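Side-chain contacts in endo alpha-1,4 polygalactosaminidase (Neosartorya fumigata, PDB 6OJ1), which cleaves alpha-1,4-linked galactosamine polymers at internal positions and so disrupts microbial biofilms: residues N125-M130 / V170-N175; D165-V170 / I193-K198; M136-G141 / H178-S183. All blocks are in the same frame, centred on the assembly; numbering follows the deposited sequence.

Contact 1. Residues N125-M130 / V170-N175. With NAG (2-acetamido-2-deoxy-beta-D-glucopyranose), chain E.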
loop_
_atom_site.group_PDB
_atom_site.type_symbol
_atom_site.label_atom_id
_atom_site.label_comp_id
_atom_site.label_asym_id
_atom_site.label_seq_id
_atom_site.Cartn_x
_atom_site.Cartn_y
_atom_site.Cartn_z
ATOM N N ASN A 125 -10.218 14.208 13.377
ATOM C CA ASN A 125 -8.973 14.900 13.048
ATOM C C ASN A 125 -8.074 14.037 12.173
ATOM O O ASN A 125 -7.473 14.532 11.208
ATOM C CB ASN A 125 -8.244 15.307 14.327
ATOM C CG ASN A 125 -7.091 16.273 14.059
ATOM O OD1 ASN A 125 -7.279 17.344 13.470
ATOM N ND2 ASN A 125 -5.893 15.897 14.487
ATOM N N VAL A 126 -7.955 12.748 12.503
ATOM C CA VAL A 126 -7.194 11.831 11.662
ATOM C C VAL A 126 -7.800 11.770 10.266
ATOM O O VAL A 126 -7.088 11.841 9.252
ATOM C CB VAL A 126 -7.137 10.435 12.317
ATOM C CG1 VAL A 126 -6.579 9.384 11.317
ATOM C CG2 VAL A 126 -6.231 10.486 13.562
ATOM N N ARG A 127 -9.120 11.631 10.192
ATOM C CA ARG A 127 -9.770 11.552 8.888
ATOM C C ARG A 127 -9.538 12.819 8.069
ATOM O O ARG A 127 -9.280 12.740 6.862
ATOM C CB ARG A 127 -11.251 11.241 9.086
ATOM C CG ARG A 127 -11.400 9.803 9.573
ATOM C CD ARG A 127 -12.838 9.370 9.586
ATOM N NE ARG A 127 -12.960 7.938 9.854
ATOM C CZ ARG A 127 -14.006 7.216 9.461
ATOM N NH1 ARG A 127 -14.979 7.799 8.767
ATOM N NH2 ARG A 127 -14.074 5.924 9.741
ATOM N N GLN A 128 -9.559 13.993 8.713
ATOM C CA GLN A 128 -9.311 15.226 7.969
ATOM C C GLN A 128 -7.862 15.299 7.492
ATOM O O GLN A 128 -7.600 15.786 6.391
ATOM C CB GLN A 128 -9.662 16.457 8.804
ATOM C CG GLN A 128 -9.537 17.782 8.028
ATOM C CD GLN A 128 -10.408 17.832 6.778
ATOM O OE1 GLN A 128 -11.628 17.699 6.859
ATOM N NE2 GLN A 128 -9.781 18.029 5.617
ATOM N N ILE A 129 -6.912 14.835 8.307
ATOM C CA ILE A 129 -5.519 14.797 7.855
ATOM C C ILE A 129 -5.391 13.898 6.631
ATOM O O ILE A 129 -4.682 14.228 5.668
ATOM C CB ILE A 129 -4.586 14.338 8.995
ATOM C CG1 ILE A 129 -4.541 15.390 10.110
ATOM C CG2 ILE A 129 -3.145 14.045 8.458
ATOM C CD1 ILE A 129 -3.944 14.843 11.409
ATOM N N MET A 130 -6.075 12.745 6.641
ATOM C CA MET A 130 -5.996 11.861 5.481
ATOM C C MET A 130 -6.646 12.488 4.255
ATOM O O MET A 130 -6.180 12.256 3.131
ATOM C CB MET A 130 -6.626 10.497 5.782
ATOM C CG MET A 130 -5.910 9.771 6.935
ATOM S SD MET A 130 -4.104 9.792 6.770
ATOM C CE MET A 130 -3.588 9.594 8.488
ATOM N N VAL A 170 -11.550 2.435 5.640
ATOM C CA VAL A 170 -11.101 2.113 4.291
ATOM C C VAL A 170 -12.142 2.567 3.270
ATOM O O VAL A 170 -11.800 3.134 2.229
ATOM C CB VAL A 170 -10.792 0.605 4.180
ATOM C CG1 VAL A 170 -10.721 0.166 2.722
ATOM C CG2 VAL A 170 -9.470 0.270 4.920
ATOM N N ASN A 171 -13.430 2.359 3.559
ATOM C CA ASN A 171 -14.428 2.812 2.601
ATOM C C ASN A 171 -14.490 4.334 2.546
ATOM O O ASN A 171 -14.718 4.905 1.469
ATOM C CB ASN A 171 -15.791 2.202 2.936
ATOM C CG ASN A 171 -15.916 0.777 2.430
ATOM O OD1 ASN A 171 -15.503 0.474 1.303
ATOM N ND2 ASN A 171 -16.480 -0.108 3.248
ATOM N N PHE A 172 -14.261 5.001 3.683
ATOM C CA PHE A 172 -14.133 6.458 3.705
ATOM C C PHE A 172 -12.984 6.925 2.820
ATOM O O PHE A 172 -13.142 7.847 2.009
ATOM C CB PHE A 172 -13.921 6.927 5.151
ATOM C CG PHE A 172 -13.295 8.292 5.280
ATOM C CD1 PHE A 172 -14.078 9.432 5.231
ATOM C CD2 PHE A 172 -11.922 8.423 5.510
ATOM C CE1 PHE A 172 -13.503 10.690 5.373
ATOM C CE2 PHE A 172 -11.342 9.671 5.652
ATOM C CZ PHE A 172 -12.140 10.808 5.583
ATOM N N LEU A 173 -11.811 6.302 2.976
ATOM C CA LEU A 173 -10.665 6.637 2.133
ATOM C C LEU A 173 -10.967 6.378 0.662
ATOM O O LEU A 173 -10.584 7.177 -0.201
ATOM C CB LEU A 173 -9.436 5.831 2.564
ATOM C CG LEU A 173 -8.844 6.110 3.951
ATOM C CD1 LEU A 173 -7.712 5.113 4.223
ATOM C CD2 LEU A 173 -8.319 7.559 4.058
ATOM N N ALA A 174 -11.652 5.264 0.353
ATOM C CA ALA A 174 -11.931 4.917 -1.039
ATOM C C ALA A 174 -12.871 5.927 -1.682
ATOM O O ALA A 174 -12.645 6.372 -2.812
ATOM C CB ALA A 174 -12.536 3.511 -1.138
ATOM N N ASN A 175 -13.944 6.293 -0.981
ATOM C CA ASN A 175 -14.859 7.281 -1.532
ATOM C C ASN A 175 -14.165 8.625 -1.721
ATOM O O ASN A 175 -14.405 9.318 -2.715
ATOM C CB ASN A 175 -16.088 7.409 -0.631
ATOM C CG ASN A 175 -16.901 6.130 -0.592
ATOM O OD1 ASN A 175 -16.862 5.326 -1.532
ATOM N ND2 ASN A 175 -17.638 5.929 0.493
HETATM C C1 NAG E . -21.978 -2.025 1.885
HETATM C C2 NAG E . -20.642 -1.967 2.658
HETATM C C3 NAG E . -20.269 -3.345 3.228
HETATM C C4 NAG E . -21.441 -3.927 4.013
HETATM C C5 NAG E . -22.675 -3.970 3.118
HETATM C C6 NAG E . -23.898 -4.552 3.795
HETATM C C7 NAG E . -19.068 -2.016 0.732
HETATM C C8 NAG E . -17.971 -1.267 0.025
HETATM N N2 NAG E . -19.566 -1.426 1.834
HETATM O O3 NAG E . -19.128 -3.188 4.067
HETATM O O4 NAG E . -21.183 -5.218 4.564
HETATM O O5 NAG E . -22.999 -2.635 2.709
HETATM O O6 NAG E . -24.554 -3.601 4.623
HETATM O O7 NAG E . -19.476 -3.105 0.324
#

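Contact 2. Residues D165-V170 / I193-K198. With NAG (2-acetamido-2-deoxy-beta-D-glucopyranose), chain B; NAG (2-acetamido-2-deoxy-beta-D-glucopyranose), chain E.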
loop_
_atom_site.group_PDB
_atom_site.type_symbol
_atom_site.label_atom_id
_atom_site.label_comp_id
_atom_site.label_asym_id
_atom_site.label_seq_id
_atom_site.Cartn_x
_atom_site.Cartn_y
_atom_site.Cartn_z
ATOM N N ASP A 165 -14.031 -0.730 12.524
ATOM C CA ASP A 165 -13.378 0.572 12.418
ATOM C C ASP A 165 -12.599 0.673 11.113
ATOM O O ASP A 165 -12.669 1.687 10.412
ATOM C CB ASP A 165 -12.433 0.815 13.603
ATOM C CG ASP A 165 -13.155 1.024 14.916
ATOM O OD1 ASP A 165 -14.314 1.496 14.944
ATOM O OD2 ASP A 165 -12.527 0.732 15.953
ATOM N N SER A 166 -11.862 -0.384 10.767
ATOM C CA SER A 166 -11.063 -0.360 9.545
ATOM C C SER A 166 -11.945 -0.355 8.308
ATOM O O SER A 166 -11.617 0.302 7.312
ATOM C CB SER A 166 -10.120 -1.561 9.525
ATOM O OG SER A 166 -9.038 -1.327 10.406
ATOM N N ILE A 167 -13.046 -1.104 8.342
ATOM C CA ILE A 167 -13.962 -1.140 7.204
ATOM C C ILE A 167 -14.523 0.253 6.946
ATOM O O ILE A 167 -14.518 0.738 5.811
ATOM C CB ILE A 167 -15.083 -2.168 7.449
ATOM C CG1 ILE A 167 -14.509 -3.590 7.405
ATOM C CG2 ILE A 167 -16.159 -2.044 6.384
ATOM C CD1 ILE A 167 -15.383 -4.657 8.100
ATOM N N SER A 168 -15.009 0.917 8.004
ATOM C CA SER A 168 -15.510 2.283 7.868
ATOM C C SER A 168 -14.429 3.189 7.292
ATOM O O SER A 168 -14.683 3.983 6.378
ATOM C CB SER A 168 -15.971 2.807 9.232
ATOM O OG SER A 168 -16.280 4.197 9.188
ATOM N N PHE A 169 -13.216 3.078 7.834
ATOM C CA PHE A 169 -12.109 3.955 7.457
ATOM C C PHE A 169 -11.689 3.709 6.018
ATOM O O PHE A 169 -11.499 4.658 5.245
ATOM C CB PHE A 169 -10.943 3.717 8.416
ATOM C CG PHE A 169 -9.761 4.641 8.222
ATOM C CD1 PHE A 169 -9.909 6.032 8.275
ATOM C CD2 PHE A 169 -8.491 4.110 8.051
ATOM C CE1 PHE A 169 -8.788 6.872 8.134
ATOM C CE2 PHE A 169 -7.377 4.944 7.914
ATOM C CZ PHE A 169 -7.540 6.321 7.966
ATOM N N VAL A 170 -11.550 2.435 5.640
ATOM C CA VAL A 170 -11.101 2.113 4.291
ATOM C C VAL A 170 -12.142 2.567 3.270
ATOM O O VAL A 170 -11.800 3.134 2.229
ATOM C CB VAL A 170 -10.792 0.605 4.180
ATOM C CG1 VAL A 170 -10.721 0.166 2.722
ATOM C CG2 VAL A 170 -9.470 0.270 4.920
ATOM N N ILE A 193 -11.574 -8.028 3.656
ATOM C CA ILE A 193 -11.756 -7.985 2.201
ATOM C C ILE A 193 -13.228 -7.956 1.783
ATOM O O ILE A 193 -13.591 -7.099 0.966
ATOM C CB ILE A 193 -10.989 -9.138 1.539
ATOM C CG1 ILE A 193 -9.472 -8.898 1.587
ATOM C CG2 ILE A 193 -11.472 -9.327 0.092
ATOM C CD1 ILE A 193 -8.709 -10.193 1.234
ATOM N N PRO A 194 -14.102 -8.859 2.260
ATOM C CA PRO A 194 -15.488 -8.866 1.758
ATOM C C PRO A 194 -16.198 -7.538 1.909
ATOM O O PRO A 194 -17.069 -7.214 1.097
ATOM C CB PRO A 194 -16.168 -9.941 2.621
ATOM C CG PRO A 194 -15.083 -10.823 3.051
ATOM C CD PRO A 194 -13.885 -9.936 3.243
ATOM N N SER A 195 -15.835 -6.756 2.923
ATOM C CA SER A 195 -16.562 -5.546 3.265
ATOM C C SER A 195 -16.059 -4.301 2.549
ATOM O O SER A 195 -16.717 -3.259 2.647
ATOM C CB SER A 195 -16.497 -5.306 4.770
ATOM O OG SER A 195 -17.189 -6.336 5.443
ATOM N N VAL A 196 -14.927 -4.383 1.841
ATOM C CA VAL A 196 -14.345 -3.219 1.171
ATOM C C VAL A 196 -14.016 -3.478 -0.297
ATOM O O VAL A 196 -13.734 -2.532 -1.041
ATOM C CB VAL A 196 -13.069 -2.719 1.891
ATOM C CG1 VAL A 196 -13.368 -2.364 3.356
ATOM C CG2 VAL A 196 -11.892 -3.754 1.750
ATOM N N ILE A 197 -14.053 -4.743 -0.734
ATOM C CA ILE A 197 -13.490 -5.077 -2.045
ATOM C C ILE A 197 -14.189 -4.331 -3.184
ATOM O O ILE A 197 -13.539 -3.937 -4.161
ATOM C CB ILE A 197 -13.502 -6.607 -2.274
ATOM C CG1 ILE A 197 -12.772 -6.936 -3.582
ATOM C CG2 ILE A 197 -14.923 -7.169 -2.290
ATOM C CD1 ILE A 197 -12.352 -8.384 -3.704
ATOM N N LYS A 198 -15.503 -4.101 -3.081
ATOM C CA LYS A 198 -16.205 -3.414 -4.165
ATOM C C LYS A 198 -15.661 -2.010 -4.395
ATOM O O LYS A 198 -15.787 -1.471 -5.501
ATOM C CB LYS A 198 -17.706 -3.346 -3.880
ATOM C CG LYS A 198 -18.404 -4.684 -3.922
ATOM C CD LYS A 198 -19.884 -4.529 -3.601
HETATM C C1 NAG B . -20.635 -6.235 3.677
HETATM C C2 NAG B . -20.285 -7.429 4.561
HETATM C C3 NAG B . -19.633 -8.525 3.715
HETATM C C4 NAG B . -20.500 -8.897 2.511
HETATM C C5 NAG B . -20.967 -7.635 1.770
HETATM C C6 NAG B . -21.987 -7.909 0.689
HETATM C C7 NAG B . -19.894 -6.750 6.890
HETATM C C8 NAG B . -18.875 -6.369 7.926
HETATM N N2 NAG B . -19.422 -7.039 5.670
HETATM O O3 NAG B . -19.402 -9.661 4.543
HETATM O O4 NAG B . -19.704 -9.560 1.533
HETATM O O5 NAG B . -21.544 -6.663 2.657
HETATM O O6 NAG B . -21.348 -8.257 -0.531
HETATM O O7 NAG B . -21.090 -6.788 7.147
HETATM C C1 NAG E . -21.978 -2.025 1.885
HETATM C C2 NAG E . -20.642 -1.967 2.658
HETATM C C3 NAG E . -20.269 -3.345 3.228
HETATM C C4 NAG E . -21.441 -3.927 4.013
HETATM C C5 NAG E . -22.675 -3.970 3.118
HETATM C C6 NAG E . -23.898 -4.552 3.795
HETATM C C7 NAG E . -19.068 -2.016 0.732
HETATM C C8 NAG E . -17.971 -1.267 0.025
HETATM N N2 NAG E . -19.566 -1.426 1.834
HETATM O O3 NAG E . -19.128 -3.188 4.067
HETATM O O4 NAG E . -21.183 -5.218 4.564
HETATM O O5 NAG E . -22.999 -2.635 2.709
HETATM O O6 NAG E . -24.554 -3.601 4.623
HETATM O O7 NAG E . -19.476 -3.105 0.324
#

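Contact 3. Residues M136-G141 / H178-S183. With NAG (2-acetamido-2-deoxy-beta-D-glucopyranose), chain D.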
loop_
_atom_site.group_PDB
_atom_site.type_symbol
_atom_site.label_atom_id
_atom_site.label_comp_id
_atom_site.label_asym_id
_atom_site.label_seq_id
_atom_site.Cartn_x
_atom_site.Cartn_y
_atom_site.Cartn_z
ATOM N N MET A 136 -3.211 16.241 -1.511
ATOM C CA MET A 136 -1.842 16.317 -2.011
ATOM C C MET A 136 -1.591 15.293 -3.113
ATOM O O MET A 136 -0.991 15.613 -4.149
ATOM C CB MET A 136 -0.836 16.121 -0.876
ATOM C CG MET A 136 0.601 15.985 -1.447
ATOM S SD MET A 136 1.829 15.679 -0.159
ATOM C CE MET A 136 1.917 17.317 0.521
ATOM N N ALA A 137 -2.038 14.048 -2.908
ATOM C CA ALA A 137 -1.875 13.025 -3.941
ATOM C C ALA A 137 -2.534 13.450 -5.245
ATOM O O ALA A 137 -1.931 13.342 -6.322
ATOM C CB ALA A 137 -2.447 11.685 -3.470
ATOM N N ARG A 138 -3.782 13.919 -5.169
ATOM C CA ARG A 138 -4.460 14.415 -6.362
ATOM C C ARG A 138 -3.674 15.553 -7.010
ATOM O O ARG A 138 -3.440 15.553 -8.225
ATOM C CB ARG A 138 -5.871 14.894 -6.005
ATOM C CG ARG A 138 -6.591 15.568 -7.173
ATOM C CD ARG A 138 -7.657 16.566 -6.652
ATOM N NE ARG A 138 -7.073 17.564 -5.749
ATOM C CZ ARG A 138 -7.711 18.134 -4.727
ATOM N NH1 ARG A 138 -8.993 17.832 -4.437
ATOM N NH2 ARG A 138 -7.062 19.028 -3.988
ATOM N N ASP A 139 -3.261 16.534 -6.204
ATOM C CA ASP A 139 -2.558 17.699 -6.732
ATOM C C ASP A 139 -1.240 17.317 -7.382
ATOM O O ASP A 139 -0.809 17.976 -8.338
ATOM C CB ASP A 139 -2.302 18.726 -5.621
ATOM C CG ASP A 139 -3.573 19.363 -5.091
ATOM O OD1 ASP A 139 -4.630 19.255 -5.751
ATOM O OD2 ASP A 139 -3.516 19.962 -3.994
ATOM N N LYS A 140 -0.585 16.261 -6.888
ATOM C CA LYS A 140 0.679 15.820 -7.477
ATOM C C LYS A 140 0.478 14.956 -8.711
ATOM O O LYS A 140 1.459 14.622 -9.383
ATOM C CB LYS A 140 1.502 15.049 -6.438
ATOM C CG LYS A 140 2.103 15.931 -5.352
ATOM C CD LYS A 140 3.121 15.134 -4.531
ATOM C CE LYS A 140 3.790 16.018 -3.504
ATOM N NZ LYS A 140 4.914 15.331 -2.793
ATOM N N GLY A 141 -0.762 14.586 -9.022
ATOM C CA GLY A 141 -1.043 13.824 -10.217
ATOM C C GLY A 141 -1.056 12.326 -10.030
ATOM O O GLY A 141 -1.070 11.604 -11.035
ATOM N N HIS A 178 -11.794 8.269 -4.738
ATOM C CA HIS A 178 -12.534 8.257 -5.995
ATOM C C HIS A 178 -13.090 9.638 -6.311
ATOM O O HIS A 178 -13.168 10.018 -7.483
ATOM C CB HIS A 178 -13.665 7.221 -5.945
ATOM C CG HIS A 178 -13.186 5.808 -5.819
ATOM N ND1 HIS A 178 -13.983 4.790 -5.335
ATOM C CD2 HIS A 178 -11.988 5.243 -6.113
ATOM C CE1 HIS A 178 -13.293 3.662 -5.326
ATOM N NE2 HIS A 178 -12.081 3.907 -5.797
ATOM N N ALA A 179 -13.437 10.414 -5.278
ATOM C CA ALA A 179 -13.958 11.763 -5.497
ATOM C C ALA A 179 -12.889 12.676 -6.063
ATOM O O ALA A 179 -13.210 13.681 -6.709
ATOM C CB ALA A 179 -14.483 12.354 -4.193
ATOM N N ARG A 180 -11.631 12.332 -5.828
ATOM C CA ARG A 180 -10.492 13.069 -6.355
ATOM C C ARG A 180 -9.931 12.422 -7.611
ATOM O O ARG A 180 -8.814 12.757 -8.027
ATOM C CB ARG A 180 -9.426 13.180 -5.264
ATOM C CG ARG A 180 -9.914 13.973 -4.063
ATOM C CD ARG A 180 -9.111 13.643 -2.801
ATOM N NE ARG A 180 -9.401 14.608 -1.736
ATOM C CZ ARG A 180 -10.517 14.621 -1.008
ATOM N NH1 ARG A 180 -10.677 15.555 -0.069
ATOM N NH2 ARG A 180 -11.497 13.728 -1.229
ATOM N N ASN A 181 -10.690 11.506 -8.223
ATOM C CA ASN A 181 -10.322 10.836 -9.474
ATOM C C ASN A 181 -9.095 9.944 -9.329
ATOM O O ASN A 181 -8.307 9.795 -10.273
ATOM C CB ASN A 181 -10.105 11.850 -10.595
ATOM C CG ASN A 181 -10.118 11.217 -11.954
ATOM O OD1 ASN A 181 -10.956 10.368 -12.261
ATOM N ND2 ASN A 181 -9.173 11.615 -12.782
ATOM N N MET A 182 -8.910 9.342 -8.157
ATOM C CA MET A 182 -7.818 8.408 -7.947
ATOM C C MET A 182 -8.359 7.038 -7.568
ATOM O O MET A 182 -9.408 6.921 -6.923
ATOM C CB MET A 182 -6.876 8.894 -6.845
ATOM C CG MET A 182 -6.138 10.183 -7.229
ATOM S SD MET A 182 -5.060 10.741 -5.899
ATOM C CE MET A 182 -6.244 11.022 -4.602
ATOM N N SER A 183 -7.616 6.008 -7.963
ATOM C CA SER A 183 -7.878 4.641 -7.549
ATOM C C SER A 183 -7.240 4.370 -6.187
ATOM O O SER A 183 -6.439 5.159 -5.676
ATOM C CB SER A 183 -7.371 3.666 -8.612
ATOM O OG SER A 183 -7.994 3.963 -9.856
HETATM C C1 NAG D . -9.153 11.077 -14.105
HETATM C C2 NAG D . -8.623 12.127 -15.062
HETATM C C3 NAG D . -8.893 11.697 -16.500
HETATM C C4 NAG D . -8.329 10.296 -16.735
HETATM C C5 NAG D . -8.781 9.319 -15.639
HETATM C C6 NAG D . -8.105 7.968 -15.720
HETATM C C7 NAG D . -10.500 13.696 -14.665
HETATM C C8 NAG D . -10.866 15.109 -14.312
HETATM N N2 NAG D . -9.188 13.440 -14.772
HETATM O O3 NAG D . -8.294 12.625 -17.398
HETATM O O4 NAG D . -8.757 9.794 -17.997
HETATM O O5 NAG D . -8.491 9.848 -14.335
HETATM O O6 NAG D . -6.697 8.077 -15.557
HETATM O O7 NAG D . -11.356 12.835 -14.860
#

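Contact 1. Residues N125-M130 / V170-N175
One face of the F172 ring is met by the side chain of R127, and one face of the R127 guanidinium is met by CB of F172. The two residues join helices 124-140 and 163-179, consecutive outer helices of the (beta/alpha) barrel that flank strand 144-148. Three features define the stack. R127 CD sits over the middle of the ring, 4.2 Å from the F172 ring centroid and only 7° off its normal, a CH-pi contact. R127 CZ, 4.8 Å from the same centroid, is off-centre, so the cation-pi component is displaced toward the base of F172, where R127 NH1 lies 3.9 Å from F172 CB. The guanidinium and ring planes, finally, are inclined by 25°, and the two side chains cross on a slant rather than running side by side. At its far end the ring reaches the arginine root, with F172 CZ 3.6 Å from R127 CB. F172 achieves this with CG anti to its backbone N (chi1 159°), while R127 stays extended from CG to NE and thus spans the ring from tip to base.

No hydrogen bond crosses between the segments. The guanidinium is instead held by partners outside them: NE donates to I121 O and NH2 to S168 OG, which together fix its rotation over the aromatic ring.

Beside the stack, the backbones come nearest at M130 and L173, whose CA atoms are 7.8 Å apart. L173 CD2 touches M130 CB at 3.8 Å; beyond it the methionine bends at chi2, leading SD away from the other helix. L173 also packs on I184 of strand 183-187, and M130 on L119. Farther round helix 163-179, N171 OD1 lies 3.3 Å from the acetamido methyl C8 of the NAG in chain E.

Contact 2. Residues D165-V170 / I193-K198
I167 and V170 of helix 163-179 make apolar contacts with S195 and V196, and no hydrogen bond joins the two segments. I167 lays its long branch along the serine, CD1 coming within 3.6 Å of S195 CB, while its CG2 faces V196 CG1 at 4.1 Å. One turn on, V170 CG1, anti to the backbone N (chi1 163°), meets V196 CG1 at 3.7 Å. These two valines cross at about a right angle. V196 CG1 is thus touched by both residues of the helix. The nearest CA atoms of the two segments are those of I167 and V196, 6.4 Å apart.

The polar interactions run to the N-linked glycan. O3 of the NAG in chain E donates to S195 O at 2.8 Å, and that carbonyl also accepts from N171 ND2. S195 OG lies beside N2 of the NAG in chain B, but the separation is too short for the bond to be taken as certain.

Within the barrel, this contact joins the helices on the two flanks of strand 183-187: V196 also packs on L186 of that strand, and I193 faces helices 214-217 and 219-222.

Contact 3. Residues M136-G141 / H178-S183
R138 and R180 cross at about a right angle where helices 124-140 and 163-179 end beside each other, yet their guanidinium planes are only 10° from parallel. The stem of R138 packs on the root of R180: R138 CB lies 4.0 Å from R180 CB, and R138 CG 3.7 Å from the backbone oxygen R180 O. R138 bends at chi3 (56°), and this turn brings its head round to D139. R180, by contrast, is extended from CG to NE and runs back along the helices, where its NE forms a salt bridge with D135 and NH2 donates to A176 O.

Beneath this pair M182 points its thioether at the last full turn of helix 124-140. Its SD is 3.7 Å from A137 CB and 3.5 Å from R138 N, and its bend at chi3 keeps CE over the same turn. A137 and M182 both also pack on V145 of strand 144-148, which places them on the barrel side of the contact.

Both chain segments turn through Schellman motifs, with G141 and N181 at positive phi; N181 ND2 carries the NAG of chain D, pointing outward.

Each arginine has a carboxylate of its own. R138 grips D139 side-on, NE and NH2 each 3.0 Å from D139 OD1, both arriving from the same face of the carboxylate, with the NE bond 41° out of its plane. R138 NH1 and R180 NE are 4.2 Å apart; with D139 bound to one arginine and D135 to the other, their positive charges are probably well compensated.

Overall arrangement
Helix 163-179 takes part in all three contacts. Contacts 1 and 3 join it to helix 124-140 at two levels, with centres 13 Å apart, the second where both helices end. Contact 2 ties its other flank to helix 193-196. The centre of contact 2 is 12 Å from that of contact 1 and 20 Å from that of contact 3. Along the chain the segments alternate, helix 124-140 leading into strand 144-148, then helix 163-179, strand 183-187 and helix 193-196, in the beta/alpha order of the barrel. Contacts 1 and 2 share V170 and touch each other, with polar side chains bridging them. Together they connect three successive outer helices, and glycans border this wall.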